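Local coordinates for 3-oxoacyl-[acyl-carrier-protein] synthase (Arabidopsis thaliana, PDB 2IX4) that catalyses the condensation steps of mitochondrial fatty acid synthesis, adding two carbons from malonyl-ACP to a growing acyl chain, at residues G31-L35 against S59-F64; S214-F218 against G245-G249; A235-F239 against F350-G355. All coordinates share one frame; numbering follows the deposited sequence.

In the fold
Contact 2 lies at the acyl pocket of this thiolase-like ketosynthase; contacts 1 and 3 adjoin it through Val247 and Ile248. Phe218 touches the bound hexanoic acid, and the side chain of Phe246 comes within about 3 Å of that of His359 and about 6 Å of that of Cys179, both predicted catalytic residues. Contact 1 adjoins contact 2, centres 10 Å apart, joined by a probable hydrogen bond from Ala63 N to Ile248 O (2.9 Å); its Ile32 side chain is about 8 Å from that of His359. Contact 3 lies 16 Å from contact 2, centre to centre, the side chain of Lys354 being about 5 Å from the potassium ion. Val247 packs on both Ile32 and Ala235.

Contact 1: G31-L35 against S59-F64; sequences GIRGL and SKVAAF
The guanidinium of Arg33 lies flat on the ring of Phe64, planes 3° apart and Arg33 CZ 3.7 Å from the centroid of the Phe64 ring, a stacked cation-pi pair. With CG between the backbone N and the carbonyl carbon (chi1 64°) and the chain extended from there to NE, the guanidinium reaches over the ring. At the edge of the same ring, near its plane, Leu35 CD2 meets Phe64 CZ at 3.6 Å and also rests on the methyl of Ala62. This side is the more solvent-exposed one: Arg33, Leu35 and Phe64 are all partly exposed, and the guanidinium has a second partner in Asp39, a salt bridge through NH1. The face carrying Ile32, Val61 and Ala63 is buried and tight. There Ile32 CD1 presses on Ala63 CB at 3.4 Å, closer than usual van der Waals contact, while the other branch, CG2, anti to the backbone N, reaches Val61 CB at 4.0 Å. Between the two faces the backbones are joined by Arg33 N to Ala62 O (2.9 Å), the return bond Ala62 N to Arg33 O (3.0 Å), and Leu35 N to Lys60 O (2.7 Å). Together they form a two-stranded antiparallel ribbon, separate from the main sheet of this thiolase-like fold, in which Arg33 and Ala62 make the hydrogen-bonded pair.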
loop_
_atom_site.group_PDB
_atom_site.type_symbol
_atom_site.label_atom_id
_atom_site.label_comp_id
_atom_site.label_asym_id
_atom_site.label_seq_id
_atom_site.Cartn_x
_atom_site.Cartn_y
_atom_site.Cartn_z
ATOM N N GLY A 31 9.769 11.447 23.624
ATOM C CA GLY A 31 10.765 10.534 23.065
ATOM C C GLY A 31 11.737 11.149 22.072
ATOM O O GLY A 31 12.515 10.426 21.441
ATOM N N ILE A 32 11.702 12.476 21.935
ATOM C CA ILE A 32 12.558 13.193 20.982
ATOM C C ILE A 32 13.953 13.469 21.553
ATOM O O ILE A 32 14.092 13.897 22.702
ATOM C CB ILE A 32 11.938 14.559 20.553
ATOM C CG1 ILE A 32 10.449 14.432 20.170
ATOM C CG2 ILE A 32 12.797 15.247 19.471
ATOM C CD1 ILE A 32 10.160 13.792 18.849
ATOM N N ARG A 33 14.978 13.231 20.736
ATOM C CA ARG A 33 16.352 13.601 21.073
ATOM C C ARG A 33 17.097 14.108 19.839
ATOM O O ARG A 33 16.603 13.990 18.720
ATOM C CB ARG A 33 17.104 12.430 21.717
ATOM C CG ARG A 33 17.295 11.208 20.822
ATOM C CD ARG A 33 18.363 10.289 21.397
ATOM N NE ARG A 33 18.490 9.039 20.650
ATOM C CZ ARG A 33 19.185 8.897 19.523
ATOM N NH1 ARG A 33 19.822 9.933 18.985
ATOM N NH2 ARG A 33 19.234 7.713 18.924
ATOM N N GLY A 34 18.279 14.679 20.053
ATOM C CA GLY A 34 19.121 15.149 18.952
ATOM C C GLY A 34 19.728 14.010 18.148
ATOM O O GLY A 34 20.013 12.936 18.688
ATOM N N LEU A 35 19.914 14.246 16.851
ATOM C CA LEU A 35 20.549 13.277 15.960
ATOM C C LEU A 35 22.040 13.135 16.233
ATOM O O LEU A 35 22.705 14.100 16.605
ATOM C CB LEU A 35 20.364 13.683 14.495
ATOM C CG LEU A 35 19.097 13.366 13.697
ATOM C CD1 LEU A 35 19.338 13.722 12.242
ATOM C CD2 LEU A 35 18.686 11.907 13.813
ATOM N N SER A 59 17.133 19.434 9.802
ATOM C CA SER A 59 16.503 18.905 11.000
ATOM C C SER A 59 17.424 17.893 11.664
ATOM O O SER A 59 17.788 16.890 11.051
ATOM C CB SER A 59 15.176 18.244 10.638
ATOM O OG SER A 59 14.478 17.814 11.792
ATOM N N LYS A 60 17.799 18.162 12.913
ATOM C CA LYS A 60 18.725 17.299 13.653
ATOM C C LYS A 60 18.086 16.749 14.929
ATOM O O LYS A 60 18.756 16.570 15.955
ATOM C CB LYS A 60 20.033 18.041 13.963
ATOM C CG LYS A 60 20.834 18.453 12.718
ATOM C CD LYS A 60 22.153 19.092 13.102
ATOM C CE LYS A 60 22.972 19.489 11.880
ATOM N NZ LYS A 60 22.458 20.723 11.216
ATOM N N VAL A 61 16.782 16.486 14.849
ATOM C CA VAL A 61 16.012 15.897 15.951
ATOM C C VAL A 61 15.136 14.766 15.420
ATOM O O VAL A 61 14.692 14.804 14.270
ATOM C CB VAL A 61 15.133 16.951 16.712
ATOM C CG1 VAL A 61 16.003 17.980 17.433
ATOM C CG2 VAL A 61 14.139 17.648 15.771
ATOM N N ALA A 62 14.904 13.753 16.253
ATOM C CA ALA A 62 14.059 12.623 15.876
ATOM C C ALA A 62 13.606 11.853 17.111
ATOM O O ALA A 62 14.197 11.990 18.184
ATOM C CB ALA A 62 14.792 11.698 14.896
ATOM N N ALA A 63 12.555 11.052 16.953
ATOM C CA ALA A 63 12.025 10.246 18.048
ATOM C C ALA A 63 12.307 8.772 17.802
ATOM O O ALA A 63 11.791 8.187 16.853
ATOM C CB ALA A 63 10.545 10.486 18.199
ATOM N N PHE A 64 13.115 8.179 18.678
ATOM C CA PHE A 64 13.664 6.841 18.463
ATOM C C PHE A 64 13.056 5.784 19.372
ATOM O O PHE A 64 12.840 6.021 20.561
ATOM C CB PHE A 64 15.180 6.843 18.704
ATOM C CG PHE A 64 15.961 7.669 17.720
ATOM C CD1 PHE A 64 16.216 9.014 17.971
ATOM C CD2 PHE A 64 16.462 7.096 16.558
ATOM C CE1 PHE A 64 16.948 9.784 17.068
ATOM C CE2 PHE A 64 17.197 7.855 15.652
ATOM C CZ PHE A 64 17.435 9.205 15.908
HETATM O O HOH W 1 14.500 8.883 21.491
#

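Contact 2: S214-F218 against G245-G249; sequences SVAGF and GFVIG. With 6NA (hexanoic acid), chain C.
Phe246 points the edge of its ring at the face of Phe218, an edge-to-face (T-shaped) aromatic pair with centroids 5.7 Å apart and planes at 71°. The touching atoms are Phe246 CZ and Phe218 CD1, 3.8 Å from each other. Phe246 holds CG between its backbone N and carbonyl carbon (chi1 68°), a turn that brings the far end of the ring nearer to the helix than its root. On the other ortho carbon of Phe218, Ile248 makes the second approach: its CD1 methyl ends 3.6 Å from Phe218 CD2, and the two side chains run obliquely to each other. The same methyl grazes Val215, 4.3 Å from its CG2. The far edge of the Phe218 ring meets the ligand, Phe218 CZ lying 3.4 Å from CG of the hexanoic acid, near the ring plane. One ring thus receives a phenylalanine and an isoleucine from the loop, and the acyl chain besides. A serine at Phe218 would probably open a gap beside the acyl chain and leave the edge of Phe246 and the Ile248 methyl without the ring they pack on. Phe246 also makes an edge-to-face pair with His359, a predicted catalytic residue, linking the pocket residue Phe218, through Phe246, to His359. Phe218, on helix 212-220, also packs on Ile150 of the second subunit, whereas 245-249 is the loop leading into strand 251-259 of the central sheet.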
loop_
_atom_site.group_PDB
_atom_site.type_symbol
_atom_site.label_atom_id
_atom_site.label_comp_id
_atom_site.label_asym_id
_atom_site.label_seq_id
_atom_site.Cartn_x
_atom_site.Cartn_y
_atom_site.Cartn_z
ATOM N N SER A 214 16.143 9.938 4.238
ATOM C CA SER A 214 14.792 10.246 4.713
ATOM C C SER A 214 14.728 11.625 5.357
ATOM O O SER A 214 13.850 12.428 5.025
ATOM C CB SER A 214 14.316 9.195 5.710
ATOM O OG SER A 214 14.204 7.928 5.093
ATOM N N VAL A 215 15.662 11.890 6.268
ATOM C CA VAL A 215 15.768 13.189 6.930
ATOM C C VAL A 215 16.049 14.293 5.908
ATOM O O VAL A 215 15.365 15.315 5.909
ATOM C CB VAL A 215 16.832 13.185 8.065
ATOM C CG1 VAL A 215 16.976 14.564 8.683
ATOM C CG2 VAL A 215 16.462 12.173 9.151
ATOM N N ALA A 216 17.026 14.070 5.027
ATOM C CA ALA A 216 17.368 15.037 3.976
ATOM C C ALA A 216 16.211 15.281 3.014
ATOM O O ALA A 216 16.001 16.408 2.557
ATOM C CB ALA A 216 18.600 14.585 3.208
ATOM N N GLY A 217 15.471 14.218 2.702
ATOM C CA GLY A 217 14.322 14.294 1.804
ATOM C C GLY A 217 13.191 15.128 2.377
ATOM O O GLY A 217 12.691 16.035 1.718
ATOM N N PHE A 218 12.787 14.818 3.607
ATOM C CA PHE A 218 11.751 15.592 4.295
ATOM C C PHE A 218 12.179 17.027 4.621
ATOM O O PHE A 218 11.339 17.930 4.664
ATOM C CB PHE A 218 11.276 14.876 5.560
ATOM C CG PHE A 218 10.298 13.762 5.302
ATOM C CD1 PHE A 218 9.007 14.037 4.851
ATOM C CD2 PHE A 218 10.660 12.440 5.526
ATOM C CE1 PHE A 218 8.097 13.006 4.620
ATOM C CE2 PHE A 218 9.760 11.401 5.300
ATOM C CZ PHE A 218 8.478 11.688 4.845
ATOM N N GLY A 245 7.415 22.636 11.812
ATOM C CA GLY A 245 7.501 21.391 11.051
ATOM C C GLY A 245 7.502 20.200 11.990
ATOM O O GLY A 245 7.735 20.357 13.188
ATOM N N PHE A 246 7.240 19.009 11.461
ATOM C CA PHE A 246 7.196 17.826 12.319
ATOM C C PHE A 246 8.576 17.224 12.604
ATOM O O PHE A 246 9.573 17.581 11.976
ATOM C CB PHE A 246 6.177 16.772 11.833
ATOM C CG PHE A 246 6.530 16.099 10.535
ATOM C CD1 PHE A 246 7.367 14.982 10.514
ATOM C CD2 PHE A 246 5.981 16.544 9.336
ATOM C CE1 PHE A 246 7.673 14.336 9.317
ATOM C CE2 PHE A 246 6.281 15.907 8.134
ATOM C CZ PHE A 246 7.130 14.800 8.124
ATOM N N VAL A 247 8.611 16.325 13.579
ATOM C CA VAL A 247 9.820 15.615 13.951
ATOM C C VAL A 247 9.573 14.159 13.595
ATOM O O VAL A 247 8.605 13.571 14.068
ATOM C CB VAL A 247 10.108 15.761 15.465
ATOM C CG1 VAL A 247 11.321 14.942 15.869
ATOM C CG2 VAL A 247 10.311 17.231 15.834
ATOM N N ILE A 248 10.433 13.600 12.742
ATOM C CA ILE A 248 10.297 12.217 12.289
ATOM C C ILE A 248 10.444 11.275 13.477
ATOM O O ILE A 248 11.359 11.422 14.285
ATOM C CB ILE A 248 11.329 11.840 11.180
ATOM C CG1 ILE A 248 11.132 12.699 9.932
ATOM C CG2 ILE A 248 11.194 10.375 10.771
ATOM C CD1 ILE A 248 12.140 12.427 8.824
ATOM N N GLY A 249 9.516 10.333 13.588
ATOM C CA GLY A 249 9.580 9.290 14.605
ATOM C C GLY A 249 9.534 7.924 13.950
ATOM O O GLY A 249 9.415 7.822 12.734
HETATM C CA 6NA C . 4.512 12.058 4.747
HETATM C C 6NA C . 3.167 11.712 5.343
HETATM O O 6NA C . 2.140 11.922 4.719
HETATM C CB 6NA C . 4.944 10.940 3.806
HETATM C CG 6NA C . 5.632 9.810 4.570
HETATM C CD 6NA C . 5.104 8.456 4.130
HETATM C C6 6NA C . 5.030 7.499 5.297
#

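Contact 3: A235-F239 against F350-G355; sequences ASRPF and FSSTKG
The irregular backbone of 236-239 runs roughly against 350-355, end-to-end directions 153° apart, with Ser236 and Gly355 nearest at 4.5 Å between CA atoms. The second segment is a strand-to-helix turn in this thiolase-like fold, passing from strand 349-351 into helix 354-357, beside His320 and His359, predicted active-site residues. Along this turn Pro238 is the middle of the packing: its CB lies 3.6 Å from Ser352 CB, and its CG and CD lie over the backbone of Gly355, where a side-chain carbon would be tight against the proline. Ser352 OG accepts a weak capping bond from Lys354 N and is also hydrogen-bonded to Ala321 O. Further along, the edge of Phe350 is turned to the face of Phe239 in an offset edge-to-face pair, planes at 90° and centroids 5.9 Å apart. Lys354 sends its ammonium end away from the loop, to Glu368 of the potassium site in a salt bridge and to the backbone O of His320. At the helix start, a water accepts from Ser236 N, while the Ser236 hydroxyl, held anti to the backbone N (chi1 -173°), donates from above the carbonyl plane, Ser236 OG to Lys354 O, at 2.7 Å.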
loop_
_atom_site.group_PDB
_atom_site.type_symbol
_atom_site.label_atom_id
_atom_site.label_comp_id
_atom_site.label_asym_id
_atom_site.label_seq_id
_atom_site.Cartn_x
_atom_site.Cartn_y
_atom_site.Cartn_z
ATOM N N ALA A 235 10.889 20.502 20.351
ATOM C CA ALA A 235 10.843 20.581 18.888
ATOM C C ALA A 235 9.474 20.285 18.281
ATOM O O ALA A 235 9.101 20.875 17.264
ATOM C CB ALA A 235 11.902 19.673 18.277
ATOM N N SER A 236 8.742 19.362 18.899
ATOM C CA SER A 236 7.416 18.972 18.427
ATOM C C SER A 236 6.368 19.625 19.319
ATOM O O SER A 236 6.254 19.304 20.503
ATOM C CB SER A 236 7.273 17.445 18.421
ATOM O OG SER A 236 6.052 17.039 17.826
ATOM N N ARG A 237 5.617 20.558 18.741
ATOM C CA ARG A 237 4.687 21.387 19.504
ATOM C C ARG A 237 3.385 21.621 18.737
ATOM O O ARG A 237 3.142 22.727 18.246
ATOM C CB ARG A 237 5.350 22.720 19.885
ATOM C CG ARG A 237 6.068 23.422 18.734
ATOM C CD ARG A 237 6.767 24.691 19.183
ATOM N NE ARG A 237 7.758 24.407 20.211
ATOM C CZ ARG A 237 7.786 24.970 21.414
ATOM N NH1 ARG A 237 6.889 25.888 21.763
ATOM N NH2 ARG A 237 8.735 24.619 22.266
ATOM N N PRO A 238 2.536 20.577 18.632
ATOM C CA PRO A 238 1.286 20.720 17.889
ATOM C C PRO A 238 0.417 21.852 18.445
ATOM O O PRO A 238 0.295 21.994 19.662
ATOM C CB PRO A 238 0.596 19.368 18.095
ATOM C CG PRO A 238 1.703 18.416 18.418
ATOM C CD PRO A 238 2.684 19.227 19.207
ATOM N N PHE A 239 -0.149 22.656 17.544
ATOM C CA PHE A 239 -1.047 23.778 17.881
ATOM C C PHE A 239 -0.376 25.014 18.518
ATOM O O PHE A 239 -1.055 26.003 18.812
ATOM C CB PHE A 239 -2.231 23.320 18.756
ATOM C CG PHE A 239 -3.081 22.228 18.144
ATOM C CD1 PHE A 239 -3.281 21.031 18.827
ATOM C CD2 PHE A 239 -3.704 22.405 16.909
ATOM C CE1 PHE A 239 -4.076 20.021 18.286
ATOM C CE2 PHE A 239 -4.501 21.399 16.358
ATOM C CZ PHE A 239 -4.688 20.205 17.050
ATOM N N PHE A 350 -9.817 17.559 22.869
ATOM C CA PHE A 350 -8.949 17.159 21.769
ATOM C C PHE A 350 -7.484 17.468 22.045
ATOM O O PHE A 350 -7.159 18.431 22.737
ATOM C CB PHE A 350 -9.412 17.758 20.431
ATOM C CG PHE A 350 -9.277 19.247 20.345
ATOM C CD1 PHE A 350 -8.184 19.820 19.708
ATOM C CD2 PHE A 350 -10.253 20.079 20.884
ATOM C CE1 PHE A 350 -8.058 21.201 19.618
ATOM C CE2 PHE A 350 -10.135 21.464 20.802
ATOM C CZ PHE A 350 -9.035 22.024 20.169
ATOM N N SER A 351 -6.610 16.620 21.509
ATOM C CA SER A 351 -5.172 16.786 21.654
ATOM C C SER A 351 -4.448 16.110 20.504
ATOM O O SER A 351 -5.022 15.267 19.812
ATOM C CB SER A 351 -4.695 16.192 22.984
ATOM O OG SER A 351 -4.942 14.796 23.038
ATOM N N SER A 352 -3.192 16.496 20.299
ATOM C CA SER A 352 -2.282 15.739 19.450
ATOM C C SER A 352 -1.164 15.164 20.308
ATOM O O SER A 352 -0.560 15.878 21.111
ATOM C CB SER A 352 -1.691 16.610 18.350
ATOM O OG SER A 352 -0.672 15.897 17.666
ATOM N N THR A 353 -0.896 13.874 20.132
ATOM C CA THR A 353 0.118 13.179 20.923
ATOM C C THR A 353 1.490 13.172 20.237
ATOM O O THR A 353 2.444 12.562 20.737
ATOM C CB THR A 353 -0.327 11.737 21.266
ATOM O OG1 THR A 353 -0.911 11.125 20.113
ATOM C CG2 THR A 353 -1.348 11.750 22.380
ATOM N N LYS A 354 1.590 13.876 19.111
ATOM C CA LYS A 354 2.828 13.934 18.329
ATOM C C LYS A 354 3.935 14.777 18.972
ATOM O O LYS A 354 5.100 14.672 18.587
ATOM C CB LYS A 354 2.545 14.401 16.896
ATOM C CG LYS A 354 1.869 13.333 16.036
ATOM C CD LYS A 354 1.907 13.698 14.560
ATOM C CE LYS A 354 1.364 12.586 13.673
ATOM N NZ LYS A 354 -0.099 12.366 13.862
ATOM N N GLY A 355 3.576 15.609 19.945
ATOM C CA GLY A 355 4.576 16.295 20.765
ATOM C C GLY A 355 5.439 15.301 21.531
ATOM O O GLY A 355 6.618 15.558 21.779
HETATM O O HOH W 2 8.683 17.737 21.455
#